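Local coordinates for uncharacterized protein DUF1185 (Bordetella bronchiseptica RB50, PDB 3BYQ) that is of unknown function but adopts a variant of the Bacillus chorismate mutase fold and may take part in amino-acid metabolism, at residues E6-T11 with I153-R158; C35-N40 with E161-L166. All blocks are in the same frame, centred on the assembly; numbering follows the deposited sequence.

Interaction 1: residues E6-T11 with I153-R158. With EDO (1,2-ethanediol), chain F.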
loop_
_atom_site.group_PDB
_atom_site.type_symbol
_atom_site.label_atom_id
_atom_site.label_comp_id
_atom_site.label_asym_id
_atom_site.label_seq_id
_atom_site.Cartn_x
_atom_site.Cartn_y
_atom_site.Cartn_z
ATOM N N GLU B 6 -9.690 16.083 -21.814
ATOM C CA GLU B 6 -10.834 15.160 -21.772
ATOM C C GLU B 6 -10.919 14.556 -20.381
ATOM O O GLU B 6 -10.095 13.751 -20.016
ATOM C CB GLU B 6 -10.662 14.061 -22.804
ATOM C CG GLU B 6 -10.593 14.596 -24.211
ATOM C CD GLU B 6 -10.247 13.533 -25.230
ATOM O OE1 GLU B 6 -10.115 12.337 -24.877
ATOM O OE2 GLU B 6 -10.093 13.908 -26.399
ATOM N N ILE B 7 -11.951 14.937 -19.638
ATOM C CA ILE B 7 -12.125 14.493 -18.230
ATOM C C ILE B 7 -12.920 13.180 -18.112
ATOM O O ILE B 7 -14.059 13.074 -18.591
ATOM C CB ILE B 7 -12.848 15.591 -17.400
ATOM C CG1 ILE B 7 -12.130 16.938 -17.502
ATOM C CG2 ILE B 7 -12.996 15.171 -15.902
ATOM C CD1 ILE B 7 -12.910 18.087 -16.898
ATOM N N ARG B 8 -12.328 12.200 -17.437
ATOM C CA ARG B 8 -12.974 10.929 -17.185
ATOM C C ARG B 8 -13.811 11.004 -15.908
ATOM O O ARG B 8 -14.954 10.590 -15.849
ATOM C CB ARG B 8 -11.934 9.806 -17.071
ATOM C CG ARG B 8 -12.607 8.483 -16.794
ATOM C CD ARG B 8 -11.724 7.274 -16.984
ATOM N NE ARG B 8 -10.569 7.208 -16.110
ATOM C CZ ARG B 8 -10.531 6.598 -14.934
ATOM N NH1 ARG B 8 -11.605 6.063 -14.426
ATOM N NH2 ARG B 8 -9.401 6.585 -14.241
ATOM N N LYS B 9 -13.165 11.513 -14.870
ATOM C CA LYS B 9 -13.805 11.644 -13.557
ATOM C C LYS B 9 -13.179 12.715 -12.735
ATOM O O LYS B 9 -12.084 13.178 -13.024
ATOM C CB LYS B 9 -13.801 10.301 -12.806
ATOM C CG LYS B 9 -12.467 9.815 -12.427
ATOM C CD LYS B 9 -12.529 8.369 -11.935
ATOM C CE LYS B 9 -13.240 8.197 -10.632
ATOM N NZ LYS B 9 -13.351 6.694 -10.329
ATOM N N ARG B 10 -13.914 13.106 -11.712
ATOM C CA ARG B 10 -13.504 14.158 -10.791
ATOM C C ARG B 10 -13.862 13.740 -9.380
ATOM O O ARG B 10 -14.768 12.936 -9.168
ATOM C CB ARG B 10 -14.260 15.446 -11.123
ATOM C CG ARG B 10 -13.827 16.156 -12.390
ATOM C CD ARG B 10 -14.765 17.268 -12.741
ATOM N NE ARG B 10 -14.705 18.370 -11.780
ATOM C CZ ARG B 10 -15.469 19.447 -11.800
ATOM N NH1 ARG B 10 -16.303 19.655 -12.795
ATOM N NH2 ARG B 10 -15.346 20.349 -10.832
ATOM N N THR B 11 -13.091 14.220 -8.423
ATOM C CA THR B 11 -13.444 14.038 -7.027
ATOM C C THR B 11 -13.309 15.349 -6.294
ATOM O O THR B 11 -12.463 16.196 -6.621
ATOM C CB THR B 11 -12.640 12.941 -6.296
ATOM O OG1 THR B 11 -11.262 13.344 -6.200
ATOM C CG2 THR B 11 -12.791 11.602 -7.029
ATOM N N ILE B 153 -7.087 8.924 -6.170
ATOM C CA ILE B 153 -8.309 8.286 -6.691
ATOM C C ILE B 153 -7.911 6.838 -6.915
ATOM O O ILE B 153 -6.894 6.533 -7.539
ATOM C CB ILE B 153 -8.847 8.978 -7.967
ATOM C CG1 ILE B 153 -9.291 10.398 -7.601
ATOM C CG2 ILE B 153 -10.053 8.208 -8.600
ATOM C CD1 ILE B 153 -9.793 11.229 -8.785
ATOM N N GLN B 154 -8.782 5.947 -6.465
ATOM C CA GLN B 154 -8.461 4.537 -6.470
ATOM C C GLN B 154 -8.019 3.938 -7.800
ATOM O O GLN B 154 -7.081 3.123 -7.849
ATOM C CB GLN B 154 -9.606 3.737 -5.866
ATOM C CG GLN B 154 -9.343 2.245 -5.806
ATOM C CD GLN B 154 -9.748 1.528 -7.094
ATOM O OE1 GLN B 154 -10.748 1.877 -7.713
ATOM N NE2 GLN B 154 -8.981 0.516 -7.483
ATOM N N ASP B 155 -8.707 4.348 -8.853
ATOM C CA ASP B 155 -8.481 3.810 -10.179
ATOM C C ASP B 155 -7.837 4.832 -11.113
ATOM O O ASP B 155 -8.012 4.750 -12.326
ATOM C CB ASP B 155 -9.801 3.287 -10.763
ATOM C CG ASP B 155 -10.752 4.406 -11.149
ATOM O OD1 ASP B 155 -10.760 5.428 -10.445
ATOM O OD2 ASP B 155 -11.430 4.286 -12.196
ATOM N N ALA B 156 -7.102 5.756 -10.559
ATOM C CA ALA B 156 -6.453 6.777 -11.367
ATOM C C ALA B 156 -5.157 7.240 -10.743
ATOM O O ALA B 156 -4.954 7.061 -9.545
ATOM C CB ALA B 156 -7.363 8.008 -11.498
ATOM N N PRO B 157 -4.264 7.772 -11.571
ATOM C CA PRO B 157 -4.331 7.837 -13.022
ATOM C C PRO B 157 -3.921 6.488 -13.565
ATOM O O PRO B 157 -2.932 5.888 -13.097
ATOM C CB PRO B 157 -3.246 8.839 -13.374
ATOM C CG PRO B 157 -2.274 8.736 -12.303
ATOM C CD PRO B 157 -3.012 8.396 -11.069
ATOM N N ARG B 158 -4.648 6.071 -14.593
ATOM C CA ARG B 158 -4.315 4.853 -15.303
ATOM C C ARG B 158 -3.070 5.276 -16.135
ATOM O O ARG B 158 -2.731 6.442 -16.169
ATOM C CB ARG B 158 -5.510 4.328 -16.078
ATOM C CG ARG B 158 -6.591 3.911 -15.072
ATOM C CD ARG B 158 -7.740 3.364 -15.743
ATOM N NE ARG B 158 -8.849 3.155 -14.820
ATOM C CZ ARG B 158 -10.006 2.591 -15.171
ATOM N NH1 ARG B 158 -10.187 2.089 -16.383
ATOM N NH2 ARG B 158 -10.963 2.524 -14.294
HETATM C C1 EDO F . -11.913 8.031 -5.478
HETATM O O1 EDO F . -11.237 6.792 -5.190
HETATM C C2 EDO F . -13.090 8.196 -4.538
HETATM O O2 EDO F . -12.660 7.956 -3.187
#
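Two arginines, Arg-8 and Arg-158, cross at about a right angle with their like-charged guanidinium groups in contact, Arg-8 NH2 coming within 3.5 Å of Arg-158 NE. Each CZ lies 3.7 Å above the other's plane, offset toward the rim, and the planes are inclined at 45°. Asp-155 makes this possible as the acceptor of a buried salt-bridge network that joins strand 7-17, in the chorismate-mutase-like sheet, to the loop between strands 147-151 and 161-169. Arg-8 comes end-on: NH1 bonds Asp-155 OD2 at 2.9 Å from above the carboxylate plane, NH2 bonds the backbone Asp-155 O, and NE forms a salt bridge with Glu-161, engaging all three nitrogens. Arg-158 comes side-on, NE in the carbonyl plane of the same Asp-155 O and NH2 on the anti side of Asp-155 OD2 at 2.8 Å. The carboxylate's charge, with the carbonyl's partial charge, probably offsets the repulsion.

Lys-9 takes the other carboxylate oxygen; chi3 (-68°) turns CE toward the loop, and NZ lies 2.9 Å from Asp-155 OD1, on the syn side but 33° out of the carboxylate plane. A long cationic chain suits this position, where the backbones stand 9.1 Å apart between Lys-9 CA and Ala-156 CA. Lys-9 NZ and Arg-158 NH2 also have acidic partners on the second subunit, Glu-15 and Glu-20 respectively.

The loop contains a type I beta turn from Ile-153 to Ala-156, which brings Asp-155 toward the strand. Here Gln-154 N donates to EDO O1 (2.9 Å) of an ethanediol, probably from the crystallisation liquor, that also bonds Glu-150 O of the second subunit. Beyond the charges, Lys-9 CE slides past Ile-153 CG2, and Thr-11 CG2 presses tightly against Ile-153 CD1 at 3.5 Å.

Interaction 2: residues C35-N40 with E161-L166; sequences CAVIRN and EILFAL
Ile-38 and Phe-164 meet on one face of the strand pair, the methyl CD1 of Ile-38 lying at the ring edge, near its plane, 3.7 Å from Phe-164 CE2. One face of the same ring is covered by Ile-162 CG2, offset toward the rim, so two branched side chains box the phenyl from edge and face; the ring also stacks with Trp-98. Further along, Asn-40 crosses Ile-162 obliquely, with CG anti to the backbone N (chi1 -174°) and 3.7 Å from Ile-162 CD1. Its OD1 accepts from Tyr-42 N, which fixes the amide's rotation, and ND2 donates to a water that in turn donates to Glu-161 O.

The backbones form antiparallel neighbours in the chorismate-mutase-like sheet, strand 29-39 beside strand 161-169. Beta-branched Ile-38, Ile-162 and Val-37 suit extended strands and fill the sheet's faces. Ala-36 with Phe-164 and Ile-38 with Ile-162 are the hydrogen-bonded pairs, and the Ile-38 N bond to Ile-162 O, 2.8 Å long, is nearly straight at 174°.

On the face bearing Cys-35, Val-37, Leu-163 and Ala-165, Ala-165, with only CB, lets Cys-35 SG approach to 3.6 Å from that CB, and Leu-163 CD2 touches Cys-35 CB. Glu-161 brings an aliphatic CB against Ile-38 O, while its carboxylate crosses Val-37, OE1 lying 3.4 Å from Val-37 CG1 and bonding the backbone N of Arg-158; OE2 forms a salt bridge with Arg-8.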
loop_
_atom_site.group_PDB
_atom_site.type_symbol
_atom_site.label_atom_id
_atom_site.label_comp_id
_atom_site.label_asym_id
_atom_site.label_seq_id
_atom_site.Cartn_x
_atom_site.Cartn_y
_atom_site.Cartn_z
ATOM N N CYS B 35 -10.097 17.310 -7.656
ATOM C CA CYS B 35 -9.258 16.565 -8.598
ATOM C C CYS B 35 -10.019 16.227 -9.872
ATOM O O CYS B 35 -11.250 15.965 -9.859
ATOM C CB CYS B 35 -8.850 15.232 -7.984
ATOM S SG CYS B 35 -8.025 15.357 -6.330
ATOM N N ALA B 36 -9.263 16.208 -10.962
ATOM C CA ALA B 36 -9.757 15.782 -12.268
ATOM C C ALA B 36 -8.748 14.818 -12.897
ATOM O O ALA B 36 -7.528 15.092 -12.908
ATOM C CB ALA B 36 -9.973 16.970 -13.211
ATOM N N VAL B 37 -9.308 13.739 -13.451
ATOM C CA VAL B 37 -8.564 12.705 -14.159
ATOM C C VAL B 37 -8.814 12.923 -15.628
ATOM O O VAL B 37 -9.949 12.905 -16.072
ATOM C CB VAL B 37 -8.999 11.297 -13.759
ATOM C CG1 VAL B 37 -8.231 10.265 -14.555
ATOM C CG2 VAL B 37 -8.805 11.074 -12.250
ATOM N N ILE B 38 -7.734 13.201 -16.351
ATOM C CA ILE B 38 -7.794 13.472 -17.783
ATOM C C ILE B 38 -6.891 12.553 -18.587
ATOM O O ILE B 38 -5.994 11.957 -18.069
ATOM C CB ILE B 38 -7.500 14.941 -18.128
ATOM C CG1 ILE B 38 -5.997 15.287 -18.062
ATOM C CG2 ILE B 38 -8.329 15.891 -17.228
ATOM C CD1 ILE B 38 -5.621 16.666 -18.720
ATOM N N ARG B 39 -7.220 12.388 -19.860
ATOM C CA ARG B 39 -6.374 11.610 -20.753
ATOM C C ARG B 39 -5.083 12.375 -20.950
ATOM O O ARG B 39 -5.079 13.605 -21.048
ATOM C CB ARG B 39 -7.067 11.411 -22.105
ATOM C CG ARG B 39 -6.281 10.534 -23.054
ATOM C CD ARG B 39 -7.086 10.216 -24.303
ATOM N NE ARG B 39 -7.363 11.412 -25.076
ATOM C CZ ARG B 39 -6.510 11.990 -25.926
ATOM N NH1 ARG B 39 -5.291 11.512 -26.073
ATOM N NH2 ARG B 39 -6.889 13.086 -26.589
ATOM N N ASN B 40 -3.982 11.638 -21.016
ATOM C CA ASN B 40 -2.695 12.231 -21.310
ATOM C C ASN B 40 -2.443 12.178 -22.810
ATOM O O ASN B 40 -2.168 11.109 -23.335
ATOM C CB ASN B 40 -1.562 11.473 -20.602
ATOM C CG ASN B 40 -0.215 12.128 -20.764
ATOM O OD1 ASN B 40 -0.059 13.041 -21.558
ATOM N ND2 ASN B 40 0.767 11.672 -19.989
ATOM N N GLU B 161 -3.163 8.455 -18.355
ATOM C CA GLU B 161 -3.911 9.562 -17.749
ATOM C C GLU B 161 -3.048 10.413 -16.854
ATOM O O GLU B 161 -1.895 10.096 -16.550
ATOM C CB GLU B 161 -5.073 9.046 -16.922
ATOM C CG GLU B 161 -6.047 8.215 -17.697
ATOM C CD GLU B 161 -7.219 7.779 -16.878
ATOM O OE1 GLU B 161 -6.999 7.330 -15.715
ATOM O OE2 GLU B 161 -8.357 7.796 -17.423
ATOM N N ILE B 162 -3.636 11.532 -16.469
ATOM C CA ILE B 162 -3.046 12.452 -15.476
ATOM C C ILE B 162 -4.139 12.917 -14.538
ATOM O O ILE B 162 -5.291 13.134 -14.975
ATOM C CB ILE B 162 -2.411 13.733 -16.080
ATOM C CG1 ILE B 162 -1.472 13.421 -17.254
ATOM C CG2 ILE B 162 -1.662 14.547 -14.952
ATOM C CD1 ILE B 162 -1.188 14.651 -18.209
ATOM N N LEU B 163 -3.803 12.958 -13.248
ATOM C CA LEU B 163 -4.695 13.475 -12.198
ATOM C C LEU B 163 -4.135 14.818 -11.772
ATOM O O LEU B 163 -2.956 14.937 -11.407
ATOM C CB LEU B 163 -4.744 12.485 -11.014
ATOM C CG LEU B 163 -5.739 12.821 -9.883
ATOM C CD1 LEU B 163 -5.936 11.565 -9.004
ATOM C CD2 LEU B 163 -5.234 13.960 -9.015
ATOM N N PHE B 164 -4.945 15.857 -11.941
ATOM C CA PHE B 164 -4.599 17.216 -11.521
ATOM C C PHE B 164 -5.493 17.616 -10.371
ATOM O O PHE B 164 -6.681 17.351 -10.392
ATOM C CB PHE B 164 -4.783 18.201 -12.678
ATOM C CG PHE B 164 -3.772 18.043 -13.807
ATOM C CD1 PHE B 164 -2.426 18.293 -13.570
ATOM C CD2 PHE B 164 -4.166 17.743 -15.092
ATOM C CE1 PHE B 164 -1.488 18.197 -14.577
ATOM C CE2 PHE B 164 -3.224 17.646 -16.129
ATOM C CZ PHE B 164 -1.878 17.873 -15.851
ATOM N N ALA B 165 -4.907 18.313 -9.400
ATOM C CA ALA B 165 -5.619 18.699 -8.200
ATOM C C ALA B 165 -5.271 20.062 -7.649
ATOM O O ALA B 165 -4.112 20.534 -7.782
ATOM C CB ALA B 165 -5.340 17.640 -7.091
ATOM N N LEU B 166 -6.274 20.666 -7.020
ATOM C CA LEU B 166 -6.065 21.903 -6.265
ATOM C C LEU B 166 -6.588 21.645 -4.868
ATOM O O LEU B 166 -7.523 20.850 -4.670
ATOM C CB LEU B 166 -6.812 23.074 -6.874
ATOM C CG LEU B 166 -6.346 23.515 -8.269
ATOM C CD1 LEU B 166 -7.200 24.657 -8.790
ATOM C CD2 LEU B 166 -4.890 23.898 -8.237
HETATM O O HOH W 1 0.032 9.319 -18.428
#

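Interactions 1 and 2 lie side by side, their centres about 6 Å apart, and share one sheet: strands 7-17 and 29-39 are antiparallel neighbours, and 161-169 follows on the other edge of 29-39. Their closest tie is a salt bridge from Arg-8 NE to Glu-161 OE2, 2.6 Å, which gives the arginine of interaction 1 a second acidic partner, one supplied by interaction 2. Backbone contact adds Thr-11 O to Cys-35 N at 2.8 Å, a probable hydrogen bond. Val-37 also bridges the two, since Ile-153 and Ala-156 of the loop pack on it. Interaction 1 reaches two other subunits, whereas no other chain touches the segments of interaction 2.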